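Local coordinates for methylated RNA-binding protein 1 (PDB 4RCM) that reads N6-methyladenosine in RNA through its YTH domain and, by binding the 3'-UTR of PHO4 mRNA, lowers that transcript's stability, at residues 108-113 with 149-154. Sequence-based numbering, arbitrary orientation.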
loop_
_atom_site.group_PDB
_atom_site.type_symbol
_atom_site.label_atom_id
_atom_site.label_comp_id
_atom_site.label_asym_id
_atom_site.label_seq_id
_atom_site.Cartn_x
_atom_site.Cartn_y
_atom_site.Cartn_z
ATOM N N ILE A 108 -3.966 -6.512 -4.958
ATOM C CA ILE A 108 -3.051 -6.726 -6.100
ATOM C C ILE A 108 -1.630 -7.083 -5.673
ATOM O O ILE A 108 -1.041 -6.426 -4.846
ATOM C CB ILE A 108 -2.969 -5.484 -7.031
ATOM C CG1 ILE A 108 -4.313 -5.190 -7.670
ATOM C CG2 ILE A 108 -1.893 -5.674 -8.150
ATOM C CD1 ILE A 108 -4.451 -3.759 -8.169
ATOM N N VAL A 109 -1.031 -8.108 -6.312
ATOM C CA VAL A 109 0.308 -8.533 -5.936
ATOM C C VAL A 109 1.055 -8.752 -7.228
ATOM O O VAL A 109 0.734 -9.691 -7.941
ATOM C CB VAL A 109 0.305 -9.847 -5.135
ATOM C CG1 VAL A 109 1.731 -10.304 -4.834
ATOM C CG2 VAL A 109 -0.473 -9.674 -3.851
ATOM N N ARG A 110 1.938 -7.803 -7.555
ATOM C CA ARG A 110 2.769 -7.828 -8.736
ATOM C C ARG A 110 3.669 -6.606 -8.658
ATOM O O ARG A 110 3.334 -5.621 -8.043
ATOM C CB ARG A 110 1.976 -7.796 -10.045
ATOM C CG ARG A 110 0.990 -6.628 -10.224
ATOM C CD ARG A 110 1.514 -5.381 -10.967
ATOM N NE ARG A 110 2.291 -5.673 -12.187
ATOM C CZ ARG A 110 1.838 -5.672 -13.442
ATOM N NH1 ARG A 110 0.552 -5.452 -13.744
ATOM N NH2 ARG A 110 2.677 -5.951 -14.410
ATOM N N ASP A 111 4.818 -6.685 -9.273
ATOM C CA ASP A 111 5.750 -5.536 -9.290
ATOM C C ASP A 111 5.432 -4.574 -10.439
ATOM O O ASP A 111 5.038 -4.974 -11.506
ATOM C CB ASP A 111 7.199 -6.029 -9.425
ATOM C CG ASP A 111 7.729 -6.693 -8.149
ATOM O OD1 ASP A 111 7.081 -6.672 -7.051
ATOM O OD2 ASP A 111 8.839 -7.259 -8.244
ATOM N N ILE A 112 5.604 -3.303 -10.194
ATOM C CA ILE A 112 5.652 -2.332 -11.268
ATOM C C ILE A 112 7.095 -1.777 -11.289
ATOM O O ILE A 112 7.613 -1.391 -10.248
ATOM C CB ILE A 112 4.619 -1.227 -11.028
ATOM C CG1 ILE A 112 3.181 -1.749 -11.245
ATOM C CG2 ILE A 112 4.934 0.010 -11.862
ATOM C CD1 ILE A 112 2.827 -2.363 -12.594
ATOM N N ASN A 113 7.748 -1.738 -12.454
ATOM C CA ASN A 113 9.108 -1.169 -12.517
ATOM C C ASN A 113 9.130 0.330 -12.141
ATOM O O ASN A 113 8.268 1.065 -12.570
ATOM C CB ASN A 113 9.699 -1.364 -13.908
ATOM C CG ASN A 113 9.719 -2.826 -14.333
ATOM O OD1 ASN A 113 9.984 -3.729 -13.525
ATOM N ND2 ASN A 113 9.436 -3.070 -15.605
ATOM N N ASN A 149 -4.596 1.535 -12.260
ATOM C CA ASN A 149 -4.861 1.031 -13.612
ATOM C C ASN A 149 -3.631 0.446 -14.268
ATOM O O ASN A 149 -3.724 -0.533 -15.057
ATOM C CB ASN A 149 -5.491 2.106 -14.513
ATOM C CG ASN A 149 -6.957 2.370 -14.188
ATOM O OD1 ASN A 149 -7.703 1.465 -13.740
ATOM N ND2 ASN A 149 -7.373 3.612 -14.363
ATOM N N LEU A 150 -2.470 1.005 -13.932
ATOM C CA LEU A 150 -1.201 0.416 -14.380
ATOM C C LEU A 150 -0.985 -0.925 -13.673
ATOM O O LEU A 150 -0.578 -1.903 -14.289
ATOM C CB LEU A 150 -0.049 1.406 -14.143
ATOM C CG LEU A 150 1.360 1.081 -14.578
ATOM C CD1 LEU A 150 1.513 1.089 -16.108
ATOM C CD2 LEU A 150 2.365 2.057 -13.942
ATOM N N PHE A 151 -1.303 -0.987 -12.385
ATOM C CA PHE A 151 -1.137 -2.234 -11.627
ATOM C C PHE A 151 -2.051 -3.361 -12.180
ATOM O O PHE A 151 -1.676 -4.545 -12.105
ATOM C CB PHE A 151 -1.388 -2.030 -10.107
ATOM C CG PHE A 151 -0.145 -1.686 -9.298
ATOM C CD1 PHE A 151 0.698 -2.708 -8.790
ATOM C CD2 PHE A 151 0.174 -0.375 -8.994
ATOM C CE1 PHE A 151 1.842 -2.415 -8.030
ATOM C CE2 PHE A 151 1.328 -0.062 -8.252
ATOM C CZ PHE A 151 2.157 -1.089 -7.752
ATOM N N LYS A 152 -3.240 -2.984 -12.681
ATOM C CA LYS A 152 -4.241 -3.926 -13.232
ATOM C C LYS A 152 -3.871 -4.429 -14.628
ATOM O O LYS A 152 -4.581 -5.250 -15.202
ATOM C CB LYS A 152 -5.663 -3.272 -13.298
ATOM C CG LYS A 152 -6.429 -3.276 -11.993
ATOM C CD LYS A 152 -7.529 -2.218 -11.938
ATOM C CE LYS A 152 -8.941 -2.751 -11.825
ATOM N NZ LYS A 152 -10.007 -1.704 -11.946
ATOM N N THR A 153 -2.817 -3.903 -15.234
ATOM C CA THR A 153 -2.521 -4.309 -16.601
ATOM C C THR A 153 -1.927 -5.721 -16.626
ATOM O O THR A 153 -0.951 -6.005 -15.932
ATOM C CB THR A 153 -1.561 -3.355 -17.286
ATOM O OG1 THR A 153 -2.107 -2.035 -17.243
ATOM C CG2 THR A 153 -1.336 -3.776 -18.774
ATOM N N GLN A 154 -2.502 -6.585 -17.458
ATOM C CA GLN A 154 -2.073 -7.974 -17.553
ATOM C C GLN A 154 -0.859 -8.042 -18.487
ATOM O O GLN A 154 -0.967 -8.569 -19.574
ATOM C CB GLN A 154 -3.225 -8.854 -18.076
ATOM C CG GLN A 154 -3.464 -8.787 -19.583
#
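Arg-110 carries the polar half of this contact, near the C-terminal end of helix 141-151. Arg-110 NH1 gives two hydrogen bonds to backbone carbonyls, to Thr-153 O at 2.7 Å and to Phe-151 O at 2.9 Å. Both acceptors lie at the guanidinium edge, close to its plane. NH1 lies in the carbonyl plane of Thr-153 but above that of Phe-151. CG of Arg-110 takes the crowded position between backbone N and carbonyl carbon (chi1 55°), and bends at chi2 and chi3 turn the chain back. Arg-110 NE thereby hydrogen-bonds to Asp-111 O at 2.9 Å, which helps fix the rotation of the group. NH2 forms a salt bridge with Asp-155. A leucine here would lack the donor for the carbonyls of Phe-151 and Thr-153, and would probably loosen the tie between the strand and the helix end.

The apolar half centres on the Phe-151 ring. CG1 of Ile-112 stands over its face in a CH-pi contact, 3.5 Å from the ring centroid. Ile-108 CG2 approaches ring atom CD1 of Phe-151 obliquely, at 4.0 Å. Ile-112 CG2 touches Leu-150 CD2 at 3.9 Å.

The contact joins the C-terminal part of helix 141-151 and the residues that follow to the C-terminal part of strand 102-112 in the YTH domain, about 16 Å (nearest atom) from the bound RNA. Phe-73 and Val-76 of neighbouring antiparallel strand 72-79 also touch Phe-151.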